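Local atomic coordinates of phage-like element PBSX protein XkdM (Bacillus subtilis, PDB entry 2GUJ), a protein that is of unknown function but probably forms part of the tail tube of the defective phage-like element PBSX. Residues N7-D19 with D83-Q95. Numbering follows the deposited sequence.
Sequences NTISGKEGRLFLD and DPYFTLQAVLDDQ
Thr87 O takes two contacts from the facing strand: Phe17 N donates to it at 2.8 Å, and Leu16 CA adds a CA-H...O contact. Thr87 N answers with a bond to Phe17 O, which makes Phe17 and Thr87 a hydrogen-bonded antiparallel pair. Two residues along, Gln89 N reaches Arg15 O at 2.8 Å, whereas the return bond from Arg15 N to Gln89 O is weak. Between these pairs Leu16 and Leu88 face each other without hydrogen bonds, CB to CB 4.2 Å, their side chains on the sheet face opposite that of Arg15, Phe17, Thr87 and Gln89. Leu16 holds CG between its backbone N and carbonyl carbon (chi1 79°) and lies alongside Phe86, its CD1 3.6 Å from Phe86 CD2. Phe70 and Met74 of helix 68-79 also touch Phe86, while Leu18 CD1 packs on Pro84 CB at 4.3 Å. Val91 N makes weak bonds to Lys12 O and Glu13 O where the chain turns a corner, and strand 9-11 runs at 99° to strand 86-92. There Asp93 N donates to Ser10 O, 3.2 Å away; the Asp93 carboxylate lies implausibly close to Ser10 O, so its placement beside Ser10 OG is doubtful. Backbone bonds thus join strand 14-18 to strand 86-92 within the antiparallel sheet, Phe86 and Pro84 pack against helix 68-79, and beyond the corner the Asp93 N bond still connects the segments.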
ATOM      1  N   ASN B   7      10.538   7.182  -3.991  1.00 70.00           N
ATOM      2  CA  ASN B   7      10.322   8.388  -3.184  1.00 65.03           C
ATOM      3  C   ASN B   7       9.803   7.918  -1.827  1.00 60.53           C
ATOM      4  O   ASN B   7       9.065   8.622  -1.139  1.00 60.34           O
ATOM      5  CB  ASN B   7       9.273   9.281  -3.856  1.00 32.31           C
ATOM      6  CG  ASN B   7       9.248  10.687  -3.286  1.00 31.33           C
ATOM      7  OD1 ASN B   7       8.404  11.498  -3.658  1.00 29.39           O
ATOM      8  ND2 ASN B   7      10.180  10.986  -2.384  1.00 29.85           N
ATOM      9  N   THR B   8      10.216   6.713  -1.456  1.00 32.74           N
ATOM     10  CA  THR B   8       9.798   6.070  -0.219  1.00 26.61           C
ATOM     11  C   THR B   8      10.589   6.554   1.002  1.00 23.80           C
ATOM     12  O   THR B   8      11.466   7.413   0.882  1.00 23.45           O
ATOM     13  CB  THR B   8       9.930   4.547  -0.395  1.00 32.32           C
ATOM     14  OG1 THR B   8       9.383   3.869   0.738  1.00 32.40           O
ATOM     15  CG2 THR B   8      11.393   4.162  -0.576  1.00 32.67           C
ATOM     16  N   ILE B   9      10.263   6.001   2.168  1.00 24.21           N
ATOM     17  CA  ILE B   9      10.894   6.363   3.437  1.00 18.80           C
ATOM     18  C   ILE B   9      10.466   5.336   4.465  1.00 18.07           C
ATOM     19  O   ILE B   9       9.269   5.072   4.612  1.00 17.38           O
ATOM     20  CB  ILE B   9      10.384   7.701   3.969  1.00 12.13           C
ATOM     21  CG1 ILE B   9      10.928   7.942   5.387  1.00 10.00           C
ATOM     22  CG2 ILE B   9       8.876   7.679   4.004  1.00 11.91           C
ATOM     23  CD1 ILE B   9      10.411   9.198   6.051  1.00 10.00           C
ATOM     24  N   SER B  10      11.418   4.771   5.196  1.00 10.72           N
ATOM     25  CA  SER B  10      11.064   3.780   6.194  1.00 10.19           C
ATOM     26  C   SER B  10      12.076   3.744   7.320  1.00 11.84           C
ATOM     27  O   SER B  10      13.211   4.183   7.161  1.00 10.00           O
ATOM     28  CB  SER B  10      10.995   2.411   5.552  1.00 10.00           C
ATOM     29  OG  SER B  10      12.251   1.792   5.675  1.00 10.00           O
ATOM     30  N   GLY B  11      11.663   3.205   8.458  1.00 10.00           N
ATOM     31  CA  GLY B  11      12.563   3.126   9.585  1.00 12.27           C
ATOM     32  C   GLY B  11      12.275   1.986  10.546  1.00 14.91           C
ATOM     33  O   GLY B  11      11.126   1.607  10.764  1.00 13.70           O
ATOM     34  N   LYS B  12      13.337   1.438  11.120  1.00 15.67           N
ATOM     35  CA  LYS B  12      13.231   0.345  12.079  1.00 17.60           C
ATOM     36  C   LYS B  12      12.568   0.817  13.376  1.00 19.73           C
ATOM     37  O   LYS B  12      12.222   1.989  13.521  1.00 18.97           O
ATOM     38  CB  LYS B  12      14.628  -0.199  12.392  1.00 36.33           C
ATOM     39  CG  LYS B  12      15.061  -1.442  11.602  1.00 38.10           C
ATOM     40  CD  LYS B  12      14.734  -2.716  12.391  1.00 39.46           C
ATOM     41  CE  LYS B  12      15.555  -3.923  11.955  1.00 37.53           C
ATOM     42  NZ  LYS B  12      15.316  -5.054  12.885  1.00 35.87           N
ATOM     43  N   GLU B  13      12.417  -0.123  14.303  1.00 30.85           N
ATOM     44  CA  GLU B  13      11.807   0.078  15.614  1.00 32.73           C
ATOM     45  C   GLU B  13      11.479   1.509  16.005  1.00 31.56           C
ATOM     46  O   GLU B  13      12.364   2.358  16.075  1.00 31.07           O
ATOM     47  CB  GLU B  13      12.689  -0.555  16.687  1.00 50.63           C
ATOM     48  CG  GLU B  13      13.033  -2.001  16.386  1.00 55.43           C
ATOM     49  CD  GLU B  13      12.935  -2.911  17.600  1.00 58.46           C
ATOM     50  OE1 GLU B  13      13.189  -4.121  17.432  1.00 60.85           O
ATOM     51  OE2 GLU B  13      12.604  -2.434  18.711  1.00 57.88           O
ATOM     52  N   GLY B  14      10.197   1.761  16.271  1.00 38.11           N
ATOM     53  CA  GLY B  14       9.750   3.091  16.656  1.00 36.67           C
ATOM     54  C   GLY B  14       8.607   3.091  17.660  1.00 35.73           C
ATOM     55  O   GLY B  14       8.042   2.045  17.969  1.00 37.10           O
ATOM     56  N   ARG B  15       8.272   4.270  18.175  1.00 37.90           N
ATOM     57  CA  ARG B  15       7.198   4.413  19.150  1.00 35.79           C
ATOM     58  C   ARG B  15       6.289   5.589  18.778  1.00 33.03           C
ATOM     59  O   ARG B  15       6.785   6.649  18.388  1.00 33.14           O
ATOM     60  CB  ARG B  15       7.792   4.640  20.545  1.00 47.07           C
ATOM     61  CG  ARG B  15       8.436   3.412  21.190  1.00 51.22           C
ATOM     62  CD  ARG B  15       9.809   3.080  20.622  1.00 54.03           C
ATOM     63  NE  ARG B  15      10.093   1.652  20.772  1.00 59.13           N
ATOM     64  CZ  ARG B  15      11.275   1.087  20.539  1.00 61.94           C
ATOM     65  NH1 ARG B  15      12.300   1.835  20.145  1.00 63.31           N
ATOM     66  NH2 ARG B  15      11.427  -0.230  20.688  1.00 62.12           N
ATOM     67  N   LEU B  16       4.970   5.414  18.887  1.00 20.89           N
ATOM     68  CA  LEU B  16       4.039   6.509  18.551  1.00 19.17           C
ATOM     69  C   LEU B  16       3.386   7.057  19.826  1.00 18.59           C
ATOM     70  O   LEU B  16       2.865   6.305  20.642  1.00 18.12           O
ATOM     71  CB  LEU B  16       2.954   6.032  17.575  1.00 15.53           C
ATOM     72  CG  LEU B  16       1.809   5.236  18.197  1.00 13.55           C
ATOM     73  CD1 LEU B  16       0.718   4.966  17.165  1.00 12.67           C
ATOM     74  CD2 LEU B  16       2.365   3.951  18.755  1.00 10.59           C
ATOM     75  N   PHE B  17       3.401   8.376  19.979  1.00 24.70           N
ATOM     76  CA  PHE B  17       2.876   9.004  21.187  1.00 23.19           C
ATOM     77  C   PHE B  17       1.587   9.789  20.998  1.00 22.22           C
ATOM     78  O   PHE B  17       1.515  10.671  20.153  1.00 22.71           O
ATOM     79  CB  PHE B  17       3.946   9.937  21.779  1.00 24.95           C
ATOM     80  CG  PHE B  17       5.279   9.269  22.025  1.00 25.23           C
ATOM     81  CD1 PHE B  17       5.938   8.585  21.004  1.00 27.04           C
ATOM     82  CD2 PHE B  17       5.880   9.326  23.272  1.00 25.73           C
ATOM     83  CE1 PHE B  17       7.170   7.969  21.226  1.00 26.59           C
ATOM     84  CE2 PHE B  17       7.107   8.716  23.496  1.00 26.56           C
ATOM     85  CZ  PHE B  17       7.754   8.036  22.471  1.00 27.15           C
ATOM     86  N   LEU B  18       0.556   9.464  21.773  1.00 10.00           N
ATOM     87  CA  LEU B  18      -0.691  10.204  21.656  1.00 10.00           C
ATOM     88  C   LEU B  18      -0.582  11.303  22.695  1.00 10.00           C
ATOM     89  O   LEU B  18      -0.549  11.048  23.901  1.00 10.00           O
ATOM     90  CB  LEU B  18      -1.895   9.307  21.932  1.00 23.31           C
ATOM     91  CG  LEU B  18      -3.229   9.869  21.422  1.00 23.31           C
ATOM     92  CD1 LEU B  18      -4.291   8.769  21.415  1.00 24.14           C
ATOM     93  CD2 LEU B  18      -3.667  11.019  22.307  1.00 24.09           C
ATOM     94  N   ASP B  19      -0.496  12.528  22.204  1.00 20.07           N
ATOM     95  CA  ASP B  19      -0.338  13.697  23.050  1.00 21.25           C
ATOM     96  C   ASP B  19       0.525  13.475  24.301  1.00 22.75           C
ATOM     97  O   ASP B  19       0.317  14.122  25.323  1.00 23.10           O
ATOM     98  CB  ASP B  19      -1.689  14.261  23.462  1.00 17.58           C
ATOM     99  CG  ASP B  19      -1.613  15.747  23.734  1.00 18.39           C
ATOM    100  OD1 ASP B  19      -0.517  16.197  24.137  1.00 15.29           O
ATOM    101  OD2 ASP B  19      -2.626  16.462  23.549  1.00 20.72           O
ATOM    102  N   ASP B  83     -10.966   9.385  14.629  1.00 43.05           N
ATOM    103  CA  ASP B  83      -9.627   8.853  14.491  1.00 43.71           C
ATOM    104  C   ASP B  83      -8.687   9.902  15.032  1.00 42.57           C
ATOM    105  O   ASP B  83      -8.678  11.042  14.572  1.00 43.46           O
ATOM    106  CB  ASP B  83      -9.298   8.556  13.036  1.00 33.89           C
ATOM    107  CG  ASP B  83      -9.952   7.285  12.551  1.00 37.70           C
ATOM    108  OD1 ASP B  83      -9.982   6.307  13.333  1.00 38.14           O
ATOM    109  OD2 ASP B  83     -10.422   7.260  11.388  1.00 38.77           O
ATOM    110  N   PRO B  84      -7.883   9.526  16.031  1.00 38.53           N
ATOM    111  CA  PRO B  84      -6.912  10.401  16.688  1.00 36.11           C
ATOM    112  C   PRO B  84      -5.625  10.568  15.887  1.00 34.13           C
ATOM    113  O   PRO B  84      -5.342   9.782  14.987  1.00 35.44           O
ATOM    114  CB  PRO B  84      -6.668   9.682  18.005  1.00 41.37           C
ATOM    115  CG  PRO B  84      -6.673   8.251  17.581  1.00 40.49           C
ATOM    116  CD  PRO B  84      -7.874   8.184  16.649  1.00 41.85           C
ATOM    117  N   TYR B  85      -4.857  11.595  16.224  1.00 19.87           N
ATOM    118  CA  TYR B  85      -3.593  11.856  15.558  1.00 15.97           C
ATOM    119  C   TYR B  85      -2.424  11.482  16.449  1.00 15.81           C
ATOM    120  O   TYR B  85      -2.125  12.190  17.410  1.00 15.88           O
ATOM    121  CB  TYR B  85      -3.443  13.333  15.223  1.00 12.89           C
ATOM    122  CG  TYR B  85      -4.220  13.822  14.034  1.00 10.06           C
ATOM    123  CD1 TYR B  85      -4.304  13.070  12.866  1.00 10.00           C
ATOM    124  CD2 TYR B  85      -4.818  15.078  14.048  1.00 10.00           C
ATOM    125  CE1 TYR B  85      -4.969  13.561  11.741  1.00 10.00           C
ATOM    126  CE2 TYR B  85      -5.477  15.573  12.930  1.00 10.00           C
ATOM    127  CZ  TYR B  85      -5.549  14.807  11.782  1.00 10.00           C
ATOM    128  OH  TYR B  85      -6.225  15.277  10.687  1.00 10.00           O
ATOM    129  N   PHE B  86      -1.756  10.382  16.143  1.00 12.14           N
ATOM    130  CA  PHE B  86      -0.608   9.983  16.937  1.00 13.37           C
ATOM    131  C   PHE B  86       0.651  10.505  16.237  1.00 12.33           C
ATOM    132  O   PHE B  86       0.620  10.848  15.048  1.00 14.38           O
ATOM    133  CB  PHE B  86      -0.518   8.458  17.056  1.00 38.30           C
ATOM    134  CG  PHE B  86      -1.832   7.747  16.914  1.00 41.79           C
ATOM    135  CD1 PHE B  86      -2.616   7.925  15.779  1.00 44.85           C
ATOM    136  CD2 PHE B  86      -2.261   6.854  17.887  1.00 42.43           C
ATOM    137  CE1 PHE B  86      -3.809   7.215  15.605  1.00 45.89           C
ATOM    138  CE2 PHE B  86      -3.452   6.135  17.726  1.00 44.88           C
ATOM    139  CZ  PHE B  86      -4.228   6.319  16.580  1.00 44.98           C
ATOM    140  N   THR B  87       1.746  10.589  16.980  1.00 16.70           N
ATOM    141  CA  THR B  87       3.014  11.045  16.431  1.00 15.06           C
ATOM    142  C   THR B  87       3.970   9.866  16.487  1.00 15.53           C
ATOM    143  O   THR B  87       4.389   9.451  17.569  1.00 15.89           O
ATOM    144  CB  THR B  87       3.584  12.190  17.256  1.00 10.00           C
ATOM    145  OG1 THR B  87       2.856  13.383  16.946  1.00 10.00           O
ATOM    146  CG2 THR B  87       5.081  12.378  16.976  1.00 10.00           C
ATOM    147  N   LEU B  88       4.320   9.333  15.321  1.00 13.69           N
ATOM    148  CA  LEU B  88       5.197   8.176  15.254  1.00 13.96           C
ATOM    149  C   LEU B  88       6.666   8.570  15.176  1.00 15.02           C
ATOM    150  O   LEU B  88       7.133   9.080  14.153  1.00 16.18           O
ATOM    151  CB  LEU B  88       4.796   7.298  14.056  1.00 10.38           C
ATOM    152  CG  LEU B  88       5.586   5.986  13.995  1.00 10.00           C
ATOM    153  CD1 LEU B  88       4.976   5.001  12.998  1.00 10.00           C
ATOM    154  CD2 LEU B  88       7.027   6.304  13.626  1.00 10.00           C
ATOM    155  N   GLN B  89       7.410   8.295  16.240  1.00 16.74           N
ATOM    156  CA  GLN B  89       8.819   8.668  16.257  1.00 19.41           C
ATOM    157  C   GLN B  89       9.769   7.470  16.299  1.00 20.19           C
ATOM    158  O   GLN B  89      10.063   6.939  17.367  1.00 18.45           O
ATOM    159  CB  GLN B  89       9.089   9.598  17.436  1.00 26.54           C
ATOM    160  CG  GLN B  89      10.384  10.353  17.302  1.00 29.17           C
ATOM    161  CD  GLN B  89      10.538  11.421  18.357  1.00 31.43           C
ATOM    162  OE1 GLN B  89      11.566  12.104  18.422  1.00 32.68           O
ATOM    163  NE2 GLN B  89       9.514  11.577  19.194  1.00 31.01           N
ATOM    164  N   ALA B  90      10.257   7.067  15.128  1.00 15.12           N
ATOM    165  CA  ALA B  90      11.143   5.913  15.015  1.00 16.08           C
ATOM    166  C   ALA B  90      12.568   6.252  14.627  1.00 16.72           C
ATOM    167  O   ALA B  90      12.968   7.419  14.584  1.00 14.60           O
ATOM    168  CB  ALA B  90      10.569   4.913  14.002  1.00 23.52           C
ATOM    169  N   VAL B  91      13.319   5.193  14.335  1.00 32.30           N
ATOM    170  CA  VAL B  91      14.713   5.301  13.928  1.00 33.28           C
ATOM    171  C   VAL B  91      14.855   5.035  12.431  1.00 34.66           C
ATOM    172  O   VAL B  91      14.528   3.953  11.952  1.00 35.78           O
ATOM    173  CB  VAL B  91      15.602   4.281  14.669  1.00 21.96           C
ATOM    174  CG1 VAL B  91      16.960   4.213  13.993  1.00 24.51           C
ATOM    175  CG2 VAL B  91      15.756   4.672  16.135  1.00 22.74           C
ATOM    176  N   LEU B  92      15.374   6.010  11.697  1.00 36.33           N
ATOM    177  CA  LEU B  92      15.533   5.862  10.258  1.00 38.42           C
ATOM    178  C   LEU B  92      16.378   4.660   9.854  1.00 41.88           C
ATOM    179  O   LEU B  92      17.361   4.334  10.517  1.00 41.93           O
ATOM    180  CB  LEU B  92      16.138   7.130   9.669  1.00 10.13           C
ATOM    181  CG  LEU B  92      16.017   7.220   8.153  1.00 10.00           C
ATOM    182  CD1 LEU B  92      14.599   6.910   7.700  1.00 10.00           C
ATOM    183  CD2 LEU B  92      16.422   8.607   7.728  1.00 10.00           C
ATOM    184  N   ASP B  93      15.986   3.999   8.767  1.00 35.18           N
ATOM    185  CA  ASP B  93      16.726   2.841   8.283  1.00 38.72           C
ATOM    186  C   ASP B  93      17.172   3.001   6.833  1.00 43.29           C
ATOM    187  O   ASP B  93      16.960   2.113   6.005  1.00 46.50           O
ATOM    188  CB  ASP B  93      15.896   1.551   8.429  1.00 36.01           C
ATOM    189  CG  ASP B  93      14.653   1.535   7.544  1.00 35.87           C
ATOM    190  OD1 ASP B  93      14.613   2.287   6.543  1.00 35.12           O
ATOM    191  OD2 ASP B  93      13.723   0.746   7.843  1.00 34.50           O
ATOM    192  N   ASP B  94      17.777   4.137   6.513  1.00 26.57           N
ATOM    193  CA  ASP B  94      18.263   4.347   5.155  1.00 29.55           C
ATOM    194  C   ASP B  94      19.636   3.680   5.129  1.00 31.38           C
ATOM    195  O   ASP B  94      20.549   4.088   5.849  1.00 29.41           O
ATOM    196  CB  ASP B  94      18.389   5.847   4.843  1.00 69.11           C
ATOM    197  CG  ASP B  94      18.458   6.137   3.339  1.00 69.53           C
ATOM    198  OD1 ASP B  94      19.197   5.420   2.628  1.00 70.00           O
ATOM    199  OD2 ASP B  94      17.778   7.086   2.878  1.00 69.43           O
ATOM    200  N   GLN B  95      19.779   2.636   4.324  1.00 53.30           N
ATOM    201  CA  GLN B  95      21.054   1.937   4.259  1.00 57.40           C
ATOM    202  C   GLN B  95      22.111   2.744   3.517  1.00 59.39           C
ATOM    203  O   GLN B  95      23.305   2.579   3.764  1.00 61.01           O
ATOM    204  CB  GLN B  95      20.883   0.568   3.602  1.00 70.00           C
ATOM    205  CG  GLN B  95      22.150  -0.279   3.593  1.00 70.00           C
ATOM    206  CD  GLN B  95      22.857  -0.277   4.937  1.00 69.14           C
ATOM    207  OE1 GLN B  95      23.637   0.631   5.239  1.00 67.74           O
ATOM    208  NE2 GLN B  95      22.577  -1.285   5.760  1.00 67.54           N
TER